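Pyoverdine biosynthesis protein PvcB (Pseudomonas aeruginosa, PDB 4YLM) catalyses the iron- and 2-oxoglutarate-dependent oxidation of tyrosine isonitrile in the biosynthesis of paerucumarin. Local coordinates at residues A[44-47]-A[48-51]; A[64-68]-A[69-73]; A[73-76]-A[77-81]; A[222-225]-A[226-230]; A[244-247]-A[248-252]. All coordinates share one frame; numbering follows the deposited sequence.

Contact 1 (A[44-47]-A[48-51]); sequences PAQW and LKGL
The ammonium group of Lys49 is held from more than one side: a water 3.1 Å from NZ accepts from it and donates to Gln46 OE1, while Phe79 O, at the end of helix 69-79, takes another hydrogen bond from NZ. The water spans one turn at the start of helix 45-55, the connecting helix of a beta-alpha-beta crossover between the parallel strands 29-33 and 57-60. Gln46 can join this bridge because its chain bends at chi2 (57°), curling the amide round toward Lys49. Pro44, the N-cap residue, opens the backbone ladder, with Leu48 N donating to Pro44 O at 3.1 Å; Lys49 N then donates to Ala45 O at 2.9 Å.

On another side of the helix the contact is apolar. Leu51 lays CD1 over one face of the Trp47 indole, 3.5 Å from the centroid of the six-membered ring and 16° off its normal, a CH-pi contact. Leu48 CD2 reaches Trp47 CZ3 at 3.9 Å, near the rim of the same benzo ring. Trp47 CG lies anti to the backbone N (chi1 176°), which sets the benzo ring beside Leu48 and Leu51, while NE1 donates to Asp9 OD2 of the second subunit.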
loop_
_atom_site.group_PDB
_atom_site.type_symbol
_atom_site.label_atom_id
_atom_site.label_comp_id
_atom_site.label_asym_id
_atom_site.label_seq_id
_atom_site.Cartn_x
_atom_site.Cartn_y
_atom_site.Cartn_z
ATOM N N PRO A 44 -4.609 7.328 3.687
ATOM C CA PRO A 44 -3.505 7.477 2.731
ATOM C C PRO A 44 -3.966 7.307 1.288
ATOM O O PRO A 44 -4.562 6.284 0.957
ATOM C CB PRO A 44 -2.534 6.338 3.107
ATOM C CG PRO A 44 -3.214 5.511 4.179
ATOM C CD PRO A 44 -4.628 6.008 4.334
ATOM N N ALA A 45 -3.667 8.288 0.444
ATOM C CA ALA A 45 -4.041 8.254 -0.971
ATOM C C ALA A 45 -3.513 7.021 -1.703
ATOM O O ALA A 45 -4.185 6.501 -2.601
ATOM C CB ALA A 45 -3.574 9.534 -1.684
ATOM N N GLN A 46 -2.320 6.547 -1.331
ATOM C CA GLN A 46 -1.748 5.371 -2.006
ATOM C C GLN A 46 -2.626 4.143 -1.760
ATOM O O GLN A 46 -2.821 3.312 -2.645
ATOM C CB GLN A 46 -0.312 5.097 -1.534
ATOM C CG GLN A 46 0.439 4.028 -2.345
ATOM C CD GLN A 46 0.513 4.362 -3.836
ATOM O OE1 GLN A 46 0.780 5.507 -4.215
ATOM N NE2 GLN A 46 0.249 3.368 -4.687
ATOM N N TRP A 47 -3.131 4.022 -0.535
ATOM C CA TRP A 47 -4.017 2.926 -0.188
ATOM C C TRP A 47 -5.354 3.035 -0.948
ATOM O O TRP A 47 -5.858 2.045 -1.482
ATOM C CB TRP A 47 -4.241 2.932 1.321
ATOM C CG TRP A 47 -5.197 1.914 1.821
ATOM C CD1 TRP A 47 -4.994 0.561 1.909
ATOM C CD2 TRP A 47 -6.500 2.163 2.356
ATOM N NE1 TRP A 47 -6.093 -0.036 2.473
ATOM C CE2 TRP A 47 -7.035 0.922 2.744
ATOM C CE3 TRP A 47 -7.262 3.320 2.555
ATOM C CZ2 TRP A 47 -8.305 0.799 3.314
ATOM C CZ3 TRP A 47 -8.531 3.197 3.125
ATOM C CH2 TRP A 47 -9.035 1.938 3.492
ATOM N N LEU A 48 -5.923 4.234 -0.991
ATOM C CA LEU A 48 -7.175 4.454 -1.710
ATOM C C LEU A 48 -7.018 4.097 -3.181
ATOM O O LEU A 48 -7.905 3.511 -3.776
ATOM C CB LEU A 48 -7.630 5.911 -1.584
ATOM C CG LEU A 48 -8.147 6.319 -0.211
ATOM C CD1 LEU A 48 -8.425 7.830 -0.173
ATOM C CD2 LEU A 48 -9.401 5.498 0.110
ATOM N N LYS A 49 -5.880 4.459 -3.763
ATOM C CA LYS A 49 -5.611 4.181 -5.172
ATOM C C LYS A 49 -5.583 2.664 -5.446
ATOM O O LYS A 49 -6.104 2.194 -6.465
ATOM C CB LYS A 49 -4.263 4.801 -5.552
ATOM C CG LYS A 49 -4.220 5.437 -6.915
ATOM C CD LYS A 49 -2.848 6.062 -7.208
ATOM C CE LYS A 49 -2.536 7.237 -6.279
ATOM N NZ LYS A 49 -1.269 7.906 -6.706
ATOM N N GLY A 50 -4.964 1.912 -4.538
ATOM C CA GLY A 50 -4.985 0.458 -4.605
ATOM C C GLY A 50 -6.406 -0.098 -4.593
ATOM O O GLY A 50 -6.755 -0.938 -5.423
ATOM N N LEU A 51 -7.227 0.367 -3.653
ATOM C CA LEU A 51 -8.618 -0.077 -3.574
ATOM C C LEU A 51 -9.414 0.309 -4.828
ATOM O O LEU A 51 -10.220 -0.478 -5.313
ATOM C CB LEU A 51 -9.311 0.497 -2.332
ATOM C CG LEU A 51 -8.763 0.076 -0.962
ATOM C CD1 LEU A 51 -9.465 0.850 0.158
ATOM C CD2 LEU A 51 -8.869 -1.440 -0.761
HETATM O O HOH W 1 0.015 7.898 -3.926
#

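Contact 2 (A[64-68]-A[69-73]); sequences AAFAD and AESLT
Phe66 and Leu72 make the dense part of this contact, where the loop leading into helix 69-79 folds back on the first turn. Leu72 CA sits over one ring face, 4.1 Å from the Phe66 centroid, in a CH-pi contact, and Leu72 CD1 comes within 3.8 Å of Phe66 CE2. At the ring edge, in its plane, Ser71 OG approaches Phe66 CD1 at 3.5 Å; that hydroxyl is also hydrogen-bonded to Glu191 of the third subunit. The looser, more exposed part is polar. Asp68 is the N-cap: with its CG between the backbone N and the carbonyl carbon (chi1 53°), OD1 turns back over the helix start and accepts from Ser71 N at 2.9 Å, nearly along the C-O axis. Asp68 O meanwhile takes a nearly straight bond from Leu72 N, 3.2 Å long. Exposed Glu70 bends round toward the cap, leaving its OE1 3.5 Å from Asp68 OD1, with the two carboxylate planes 78° apart. Two like charges so close should repel, but both lie at the amino end of the helix, whose dipole, with the capping bond from Ser71 N, would offset part of the cost and probably keep the capping carboxylate ionised.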
loop_
_atom_site.group_PDB
_atom_site.type_symbol
_atom_site.label_atom_id
_atom_site.label_comp_id
_atom_site.label_asym_id
_atom_site.label_seq_id
_atom_site.Cartn_x
_atom_site.Cartn_y
_atom_site.Cartn_z
ATOM N N ALA A 64 -15.839 14.313 6.846
ATOM C CA ALA A 64 -15.744 15.752 6.621
ATOM C C ALA A 64 -14.934 15.849 5.342
ATOM O O ALA A 64 -13.989 15.077 5.136
ATOM C CB ALA A 64 -14.995 16.438 7.774
ATOM N N ALA A 65 -15.285 16.778 4.474
ATOM C CA ALA A 65 -14.553 16.914 3.222
ATOM C C ALA A 65 -14.096 18.366 2.975
ATOM O O ALA A 65 -13.869 19.128 3.912
ATOM C CB ALA A 65 -15.381 16.351 2.037
ATOM N N PHE A 66 -13.962 18.739 1.713
ATOM C CA PHE A 66 -13.214 19.934 1.358
ATOM C C PHE A 66 -14.042 21.218 1.421
ATOM O O PHE A 66 -15.158 21.281 0.913
ATOM C CB PHE A 66 -12.562 19.727 -0.009
ATOM C CG PHE A 66 -11.772 18.451 -0.091
ATOM C CD1 PHE A 66 -10.454 18.407 0.341
ATOM C CD2 PHE A 66 -12.366 17.282 -0.545
ATOM C CE1 PHE A 66 -9.725 17.221 0.289
ATOM C CE2 PHE A 66 -11.652 16.093 -0.598
ATOM C CZ PHE A 66 -10.322 16.062 -0.180
ATOM N N ALA A 67 -13.473 22.236 2.051
ATOM C CA ALA A 67 -14.176 23.496 2.263
ATOM C C ALA A 67 -14.412 24.253 0.966
ATOM O O ALA A 67 -15.351 25.036 0.871
ATOM C CB ALA A 67 -13.413 24.377 3.276
ATOM N N ASP A 68 -13.561 24.025 -0.031
ATOM C CA ASP A 68 -13.679 24.743 -1.298
ATOM C C ASP A 68 -12.908 24.038 -2.410
ATOM O O ASP A 68 -12.256 23.025 -2.163
ATOM C CB ASP A 68 -13.241 26.216 -1.135
ATOM C CG ASP A 68 -11.855 26.360 -0.505
ATOM O OD1 ASP A 68 -10.961 25.543 -0.805
ATOM O OD2 ASP A 68 -11.658 27.296 0.293
ATOM N N ALA A 69 -12.998 24.556 -3.634
ATOM C CA ALA A 69 -12.377 23.906 -4.793
ATOM C C ALA A 69 -10.854 23.908 -4.703
ATOM O O ALA A 69 -10.188 23.021 -5.242
ATOM C CB ALA A 69 -12.815 24.567 -6.083
ATOM N N GLU A 70 -10.319 24.927 -4.037
ATOM C CA GLU A 70 -8.889 25.077 -3.856
ATOM C C GLU A 70 -8.348 23.960 -2.950
ATOM O O GLU A 70 -7.300 23.378 -3.230
ATOM C CB GLU A 70 -8.584 26.452 -3.245
ATOM C CG GLU A 70 -8.794 27.650 -4.189
ATOM C CD GLU A 70 -10.257 28.121 -4.332
ATOM O OE1 GLU A 70 -11.177 27.515 -3.737
ATOM O OE2 GLU A 70 -10.484 29.117 -5.058
ATOM N N SER A 71 -9.062 23.681 -1.862
ATOM C CA SER A 71 -8.682 22.617 -0.941
ATOM C C SER A 71 -8.726 21.263 -1.652
ATOM O O SER A 71 -7.784 20.471 -1.564
ATOM C CB SER A 71 -9.610 22.614 0.275
ATOM O OG SER A 71 -9.231 21.606 1.198
ATOM N N LEU A 72 -9.808 21.005 -2.381
ATOM C CA LEU A 72 -9.897 19.777 -3.173
ATOM C C LEU A 72 -8.717 19.665 -4.122
ATOM O O LEU A 72 -8.126 18.611 -4.257
ATOM C CB LEU A 72 -11.217 19.713 -3.955
ATOM C CG LEU A 72 -11.433 18.553 -4.935
ATOM C CD1 LEU A 72 -11.343 17.191 -4.248
ATOM C CD2 LEU A 72 -12.786 18.711 -5.637
ATOM N N THR A 73 -8.369 20.760 -4.780
ATOM C CA THR A 73 -7.278 20.742 -5.745
ATOM C C THR A 73 -5.940 20.369 -5.092
ATOM O O THR A 73 -5.211 19.524 -5.606
ATOM C CB THR A 73 -7.167 22.115 -6.456
ATOM O OG1 THR A 73 -8.368 22.362 -7.195
ATOM C CG2 THR A 73 -6.000 22.141 -7.414
#

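Contact 3 (A[73-76]-A[77-81]); sequences TRYC and HDFGE
Asp78 N divides its hydrogen unequally between two carbonyls: it bonds Arg74 O at 3.2 Å and makes a weak, strongly bent second bond to Tyr75 O, with an angle of 123° at the hydrogen. Tyr75 O receives its principal donor, Phe79 N, at 2.9 Å. One residue back from Asp78, the His77 imidazole lies alongside Thr73, a turn earlier in the helix, both side chains pointing the same way. Thr73 CG2, held anti to its own backbone N, meets His77 NE2 at 3.5 Å, and the ring carbon CD2 of His77 is 3.2 Å from Thr73 O.

These residues form the last turns of helix 69-79. Gly80 is the first to leave helical geometry, yet its N still donates to Cys76 O at 3.1 Å, so the backbone ladder runs one residue past the helix. On the buried side Tyr75 and Phe79 cross at a slant, the Tyr75 OH coming to the edge of the Phe79 ring, 3.7 Å from CD1. Both rings face helix 45-55, where Leu48 touches Tyr75, and Lys49 makes a cation-pi contact with Phe79. Cys76 packs on Val277 of strand 272-286, while Arg74 NE forms a salt bridge with Glu191 OE2 of the third subunit.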
loop_
_atom_site.group_PDB
_atom_site.type_symbol
_atom_site.label_atom_id
_atom_site.label_comp_id
_atom_site.label_asym_id
_atom_site.label_seq_id
_atom_site.Cartn_x
_atom_site.Cartn_y
_atom_site.Cartn_z
ATOM N N THR A 73 -8.369 20.760 -4.780
ATOM C CA THR A 73 -7.278 20.742 -5.745
ATOM C C THR A 73 -5.940 20.369 -5.092
ATOM O O THR A 73 -5.211 19.524 -5.606
ATOM C CB THR A 73 -7.167 22.115 -6.456
ATOM O OG1 THR A 73 -8.368 22.362 -7.195
ATOM C CG2 THR A 73 -6.000 22.141 -7.414
ATOM N N ARG A 74 -5.611 21.004 -3.972
ATOM C CA ARG A 74 -4.363 20.688 -3.278
ATOM C C ARG A 74 -4.340 19.214 -2.856
ATOM O O ARG A 74 -3.318 18.528 -2.999
ATOM C CB ARG A 74 -4.153 21.603 -2.062
ATOM C CG ARG A 74 -3.892 23.076 -2.420
ATOM C CD ARG A 74 -3.506 23.900 -1.192
ATOM N NE ARG A 74 -4.563 23.942 -0.189
ATOM C CZ ARG A 74 -5.513 24.873 -0.140
ATOM N NH1 ARG A 74 -5.531 25.851 -1.037
ATOM N NH2 ARG A 74 -6.438 24.828 0.810
ATOM N N TYR A 75 -5.469 18.725 -2.348
ATOM C CA TYR A 75 -5.564 17.316 -1.991
ATOM C C TYR A 75 -5.264 16.432 -3.186
ATOM O O TYR A 75 -4.522 15.452 -3.069
ATOM C CB TYR A 75 -6.942 16.959 -1.435
ATOM C CG TYR A 75 -7.127 15.463 -1.288
ATOM C CD1 TYR A 75 -6.689 14.801 -0.145
ATOM C CD2 TYR A 75 -7.719 14.713 -2.299
ATOM C CE1 TYR A 75 -6.849 13.434 -0.011
ATOM C CE2 TYR A 75 -7.879 13.348 -2.172
ATOM C CZ TYR A 75 -7.437 12.713 -1.025
ATOM O OH TYR A 75 -7.586 11.346 -0.891
ATOM N N CYS A 76 -5.848 16.764 -4.337
ATOM C CA CYS A 76 -5.672 15.923 -5.519
ATOM C C CYS A 76 -4.247 15.946 -6.049
ATOM O O CYS A 76 -3.782 14.942 -6.596
ATOM C CB CYS A 76 -6.661 16.283 -6.631
ATOM S SG CYS A 76 -8.358 15.782 -6.258
ATOM N N HIS A 77 -3.556 17.078 -5.885
ATOM C CA HIS A 77 -2.147 17.161 -6.278
ATOM C C HIS A 77 -1.285 16.240 -5.403
ATOM O O HIS A 77 -0.248 15.742 -5.852
ATOM C CB HIS A 77 -1.621 18.605 -6.205
ATOM C CG HIS A 77 -2.069 19.479 -7.338
ATOM N ND1 HIS A 77 -1.796 19.188 -8.657
ATOM C CD2 HIS A 77 -2.755 20.649 -7.345
ATOM C CE1 HIS A 77 -2.301 20.135 -9.429
ATOM N NE2 HIS A 77 -2.891 21.032 -8.658
ATOM N N ASP A 78 -1.691 16.035 -4.147
ATOM C CA ASP A 78 -0.992 15.072 -3.290
ATOM C C ASP A 78 -1.382 13.648 -3.674
ATOM O O ASP A 78 -0.571 12.733 -3.629
ATOM C CB ASP A 78 -1.322 15.293 -1.808
ATOM C CG ASP A 78 -0.441 14.449 -0.885
ATOM O OD1 ASP A 78 0.796 14.585 -0.975
ATOM O OD2 ASP A 78 -0.971 13.641 -0.087
ATOM N N PHE A 79 -2.652 13.468 -4.020
ATOM C CA PHE A 79 -3.197 12.158 -4.379
ATOM C C PHE A 79 -2.475 11.502 -5.566
ATOM O O PHE A 79 -2.170 10.296 -5.553
ATOM C CB PHE A 79 -4.687 12.317 -4.693
ATOM C CG PHE A 79 -5.380 11.031 -5.033
ATOM C CD1 PHE A 79 -6.064 10.319 -4.056
ATOM C CD2 PHE A 79 -5.356 10.542 -6.328
ATOM C CE1 PHE A 79 -6.713 9.123 -4.381
ATOM C CE2 PHE A 79 -6.004 9.354 -6.660
ATOM C CZ PHE A 79 -6.678 8.645 -5.683
ATOM N N GLY A 80 -2.220 12.283 -6.609
ATOM C CA GLY A 80 -1.529 11.771 -7.786
ATOM C C GLY A 80 -1.194 12.906 -8.736
ATOM O O GLY A 80 -1.186 14.055 -8.323
ATOM N N GLU A 81 -0.912 12.594 -9.994
ATOM C CA GLU A 81 -0.665 13.644 -10.988
ATOM C C GLU A 81 -1.980 14.138 -11.593
ATOM O O GLU A 81 -2.616 13.432 -12.373
ATOM C CB GLU A 81 0.249 13.126 -12.103
ATOM C CG GLU A 81 0.721 14.217 -13.068
ATOM C CD GLU A 81 1.363 13.654 -14.339
ATOM O OE1 GLU A 81 1.635 14.449 -15.262
ATOM O OE2 GLU A 81 1.587 12.421 -14.425
#

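Contact 4 (A[222-225]-A[226-230]); sequences EQRG and ELLAS
In the early turns of helix 224-235, Gln223 O serves two amides: Leu227 N meets it at 3.0 Å, almost in line with the carbonyl, while Glu226 N makes a weak bond with a 125° angle at the hydrogen. One oxygen thus takes i+3 and i+4 donors at once. The i to i+4 pattern continues along the chain. Leu228 N donates to Arg224 O at 3.1 Å and is nearly straight, at 174°; the next bond, from Ala229 N to Gly225 O, is equally long but its donor stands well out of the carbonyl plane.

This is a surface alpha-helix with one flank against the protein. Leu227 is the buried residue of the contact, and beyond it Trp161 of helix 155-163 and Tyr216 of strand 215-217 form the neighbouring surface. On the Tyr216 side, Arg224 and Leu228 slant across each other one turn apart, with Leu228 CD1 4.1 Å from Arg224 NE. The Arg224 chain is extended from CG to NE, and this reach carries its guanidinium to Phe214 O, which accepts from NH1. Gln223 turns its amide back instead, OE1 accepting from Ala220 N, a few residues earlier in the chain. Farther along the helix, Ser230 folds its hydroxyl toward the preceding turn, OG lying 2.9 Å from both Glu226 O and Leu227 O, and Trp161 NE1 is hydrogen-bonded to that same oxygen.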
loop_
_atom_site.group_PDB
_atom_site.type_symbol
_atom_site.label_atom_id
_atom_site.label_comp_id
_atom_site.label_asym_id
_atom_site.label_seq_id
_atom_site.Cartn_x
_atom_site.Cartn_y
_atom_site.Cartn_z
ATOM N N GLU A 222 -26.328 -5.999 -40.454
ATOM C CA GLU A 222 -27.502 -6.653 -39.888
ATOM C C GLU A 222 -27.279 -7.039 -38.427
ATOM O O GLU A 222 -28.230 -7.337 -37.702
ATOM C CB GLU A 222 -27.877 -7.898 -40.697
ATOM C CG GLU A 222 -28.213 -7.625 -42.152
ATOM C CD GLU A 222 -26.983 -7.566 -43.040
ATOM O OE1 GLU A 222 -27.045 -6.888 -44.090
ATOM O OE2 GLU A 222 -25.963 -8.205 -42.696
ATOM N N GLN A 223 -26.020 -7.032 -37.998
ATOM C CA GLN A 223 -25.683 -7.431 -36.635
ATOM C C GLN A 223 -25.522 -6.261 -35.662
ATOM O O GLN A 223 -25.364 -6.474 -34.459
ATOM C CB GLN A 223 -24.422 -8.293 -36.630
ATOM C CG GLN A 223 -24.664 -9.720 -37.060
ATOM C CD GLN A 223 -23.377 -10.461 -37.284
ATOM O OE1 GLN A 223 -22.422 -9.911 -37.836
ATOM N NE2 GLN A 223 -23.330 -11.711 -36.844
ATOM N N ARG A 224 -25.564 -5.035 -36.179
ATOM C CA ARG A 224 -25.477 -3.847 -35.333
ATOM C C ARG A 224 -26.504 -3.890 -34.209
ATOM O O ARG A 224 -26.181 -3.653 -33.042
ATOM C CB ARG A 224 -25.685 -2.575 -36.154
ATOM C CG ARG A 224 -25.827 -1.317 -35.297
ATOM C CD ARG A 224 -26.410 -0.151 -36.091
ATOM N NE ARG A 224 -26.507 1.063 -35.282
ATOM C CZ ARG A 224 -25.532 1.960 -35.169
ATOM N NH1 ARG A 224 -24.381 1.778 -35.812
ATOM N NH2 ARG A 224 -25.701 3.034 -34.412
ATOM N N GLY A 225 -27.747 -4.179 -34.567
ATOM C CA GLY A 225 -28.826 -4.212 -33.598
ATOM C C GLY A 225 -28.557 -5.173 -32.455
ATOM O O GLY A 225 -28.889 -4.890 -31.305
ATOM N N GLU A 226 -27.944 -6.311 -32.766
ATOM C CA GLU A 226 -27.702 -7.331 -31.757
ATOM C C GLU A 226 -26.483 -7.009 -30.889
ATOM O O GLU A 226 -26.435 -7.372 -29.715
ATOM C CB GLU A 226 -27.543 -8.709 -32.398
ATOM C CG GLU A 226 -27.386 -9.835 -31.376
ATOM C CD GLU A 226 -28.424 -9.763 -30.256
ATOM O OE1 GLU A 226 -29.593 -9.402 -30.533
ATOM O OE2 GLU A 226 -28.069 -10.060 -29.092
ATOM N N LEU A 227 -25.495 -6.348 -31.481
ATOM C CA LEU A 227 -24.337 -5.898 -30.732
ATOM C C LEU A 227 -24.821 -4.970 -29.630
ATOM O O LEU A 227 -24.528 -5.183 -28.448
ATOM C CB LEU A 227 -23.354 -5.167 -31.650
ATOM C CG LEU A 227 -22.128 -4.542 -30.972
ATOM C CD1 LEU A 227 -21.246 -5.627 -30.353
ATOM C CD2 LEU A 227 -21.331 -3.686 -31.951
ATOM N N LEU A 228 -25.587 -3.955 -30.023
ATOM C CA LEU A 228 -26.064 -2.951 -29.079
ATOM C C LEU A 228 -26.953 -3.539 -27.995
ATOM O O LEU A 228 -26.843 -3.167 -26.827
ATOM C CB LEU A 228 -26.804 -1.820 -29.796
ATOM C CG LEU A 228 -25.996 -0.988 -30.793
ATOM C CD1 LEU A 228 -26.814 0.228 -31.237
ATOM C CD2 LEU A 228 -24.664 -0.553 -30.191
ATOM N N ALA A 229 -27.842 -4.448 -28.383
ATOM C CA ALA A 229 -28.780 -5.035 -27.438
ATOM C C ALA A 229 -28.049 -5.862 -26.377
ATOM O O ALA A 229 -28.404 -5.824 -25.205
ATOM C CB ALA A 229 -29.799 -5.902 -28.165
ATOM N N SER A 230 -27.060 -6.624 -26.818
ATOM C CA SER A 230 -26.354 -7.548 -25.952
ATOM C C SER A 230 -25.403 -6.784 -25.034
ATOM O O SER A 230 -25.299 -7.094 -23.860
ATOM C CB SER A 230 -25.584 -8.573 -26.779
ATOM O OG SER A 230 -24.606 -7.941 -27.584
#

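Contact 5 (A[244-247]-A[248-252])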
loop_
_atom_site.group_PDB
_atom_site.type_symbol
_atom_site.label_atom_id
_atom_site.label_comp_id
_atom_site.label_asym_id
_atom_site.label_seq_id
_atom_site.Cartn_x
_atom_site.Cartn_y
_atom_site.Cartn_z
ATOM N N HIS A 244 -25.655 5.855 -8.673
ATOM C CA HIS A 244 -25.340 6.564 -7.433
ATOM C C HIS A 244 -26.248 7.742 -7.117
ATOM O O HIS A 244 -26.360 8.683 -7.906
ATOM C CB HIS A 244 -23.891 7.073 -7.431
ATOM C CG HIS A 244 -23.462 7.620 -6.106
ATOM N ND1 HIS A 244 -23.439 6.850 -4.963
ATOM C CD2 HIS A 244 -23.077 8.864 -5.732
ATOM C CE1 HIS A 244 -23.049 7.595 -3.942
ATOM N NE2 HIS A 244 -22.818 8.818 -4.385
ATOM N N ARG A 245 -26.849 7.701 -5.933
ATOM C CA ARG A 245 -27.615 8.815 -5.392
ATOM C C ARG A 245 -26.691 9.670 -4.525
ATOM O O ARG A 245 -26.304 9.255 -3.436
ATOM C CB ARG A 245 -28.764 8.263 -4.540
ATOM C CG ARG A 245 -29.625 9.309 -3.840
ATOM C CD ARG A 245 -30.701 9.857 -4.767
ATOM N NE ARG A 245 -31.581 8.800 -5.268
ATOM C CZ ARG A 245 -32.341 8.909 -6.355
ATOM N NH1 ARG A 245 -32.329 10.031 -7.069
ATOM N NH2 ARG A 245 -33.105 7.892 -6.737
ATOM N N TRP A 246 -26.338 10.860 -4.998
ATOM C CA TRP A 246 -25.380 11.708 -4.289
ATOM C C TRP A 246 -25.860 12.210 -2.927
ATOM O O TRP A 246 -27.023 12.584 -2.766
ATOM C CB TRP A 246 -25.008 12.911 -5.156
ATOM C CG TRP A 246 -24.275 12.530 -6.395
ATOM C CD1 TRP A 246 -24.788 12.421 -7.657
ATOM C CD2 TRP A 246 -22.889 12.186 -6.491
ATOM N NE1 TRP A 246 -23.800 12.037 -8.537
ATOM C CE2 TRP A 246 -22.626 11.885 -7.841
ATOM C CE3 TRP A 246 -21.846 12.097 -5.562
ATOM C CZ2 TRP A 246 -21.362 11.510 -8.288
ATOM C CZ3 TRP A 246 -20.587 11.723 -6.011
ATOM C CH2 TRP A 246 -20.358 11.432 -7.359
ATOM N N ARG A 247 -24.950 12.233 -1.952
ATOM C CA ARG A 247 -25.202 12.921 -0.688
ATOM C C ARG A 247 -24.085 13.912 -0.438
ATOM O O ARG A 247 -22.935 13.692 -0.849
ATOM C CB ARG A 247 -25.283 11.942 0.482
ATOM C CG ARG A 247 -26.223 10.769 0.244
ATOM C CD ARG A 247 -27.314 10.727 1.297
ATOM N NE ARG A 247 -27.498 9.383 1.851
ATOM C CZ ARG A 247 -28.338 8.473 1.359
ATOM N NH1 ARG A 247 -29.080 8.750 0.284
ATOM N NH2 ARG A 247 -28.435 7.281 1.941
ATOM N N SER A 248 -24.423 14.995 0.251
ATOM C CA SER A 248 -23.465 16.042 0.581
ATOM C C SER A 248 -22.172 15.480 1.185
ATOM O O SER A 248 -22.194 14.711 2.151
ATOM C CB SER A 248 -24.110 17.060 1.534
ATOM O OG SER A 248 -25.237 17.676 0.919
ATOM N N ASP A 249 -21.052 15.869 0.583
ATOM C CA ASP A 249 -19.712 15.496 1.043
ATOM C C ASP A 249 -19.284 14.064 0.713
ATOM O O ASP A 249 -18.242 13.610 1.179
ATOM C CB ASP A 249 -19.516 15.815 2.521
ATOM C CG ASP A 249 -19.249 17.306 2.764
ATOM O OD1 ASP A 249 -18.637 17.983 1.893
ATOM O OD2 ASP A 249 -19.670 17.799 3.825
ATOM N N ASP A 250 -20.075 13.363 -0.095
ATOM C CA ASP A 250 -19.602 12.120 -0.694
ATOM C C ASP A 250 -18.296 12.431 -1.408
ATOM O O ASP A 250 -18.156 13.484 -2.042
ATOM C CB ASP A 250 -20.557 11.604 -1.769
ATOM C CG ASP A 250 -21.729 10.827 -1.213
ATOM O OD1 ASP A 250 -21.752 10.559 0.003
ATOM O OD2 ASP A 250 -22.634 10.483 -2.018
ATOM N N LEU A 251 -17.347 11.509 -1.334
ATOM C CA LEU A 251 -16.192 11.574 -2.217
ATOM C C LEU A 251 -16.172 10.256 -2.964
ATOM O O LEU A 251 -16.155 9.197 -2.345
ATOM C CB LEU A 251 -14.890 11.770 -1.422
ATOM C CG LEU A 251 -13.646 11.983 -2.310
ATOM C CD1 LEU A 251 -13.647 13.400 -2.889
ATOM C CD2 LEU A 251 -12.364 11.744 -1.536
ATOM N N VAL A 252 -16.204 10.322 -4.289
ATOM C CA VAL A 252 -16.252 9.134 -5.110
ATOM C C VAL A 252 -15.006 9.099 -5.977
ATOM O O VAL A 252 -14.610 10.108 -6.567
ATOM C CB VAL A 252 -17.536 9.100 -5.992
ATOM C CG1 VAL A 252 -17.431 8.044 -7.095
ATOM C CG2 VAL A 252 -18.776 8.880 -5.115
#
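Asp250 OD2 is the hub of the turn that leads into strand 251-255. His244 NE2 donates to it at 2.9 Å, and Arg247 N does so at the same distance of 2.9 Å; the two arrive over opposite faces of the carboxylate, leaving the plane by 37° and 65°. Arg61 NH2 adds a salt bridge to the same oxygen. The imidazole presents its edge, with the oxygen close to the ring plane, and ring and carboxylate are turned 45° apart. Asp250 also closes the type II beta turn that runs from Arg247, its N donating to Arg247 O at 3.0 Å, so one residue ties the turn through both backbone and side chain. Asp249 takes the positive phi that such a turn needs at its third position.

Around this polar centre lies Trp246. His244 CD2 sits 3.4 Å above the indole plane, over its middle, and Val252 CG2 packs on Trp246 CZ3 at 3.5 Å, the two side chains crossing at about a right angle. Farther out, Tyr242 OH bonds His244 ND1 and Thr141 OG1 bonds Trp246 NE1, which would limit how far either ring can rotate. Strand 251-255 pairs with strands 57-60 and 120-131 in the main sheet of this cupin-type oxygenase. Three donors on one buried oxygen would favour an ionised carboxylate, and the negative charge in turn probably strengthens the bond from His244.

How the contacts relate
Contacts 1, 2, 3 and 5 cluster in one region of the fold, and contact 4 stands apart, its centre 35 to 44 Å from theirs. Contacts 2 and 3 share Thr73 on helix 69-79, with Phe66 CE1 3.3 Å from Tyr75 CB. Contact 3 meets contact 1 where Ala45 CB lies 3.5 Å from Phe79 CD1, joining the two helices. Contact 2 reaches contact 5 through Ala65 CB, 3.6 Å from Asp249 OD1. Contact 5 is closest to the iron site: the Trp246 side chain is about 9 Å from that of the probable iron ligand His261, and Val252 about 11 Å from that of Asp114. Contacts 1, 2 and 3 also touch the third subunit.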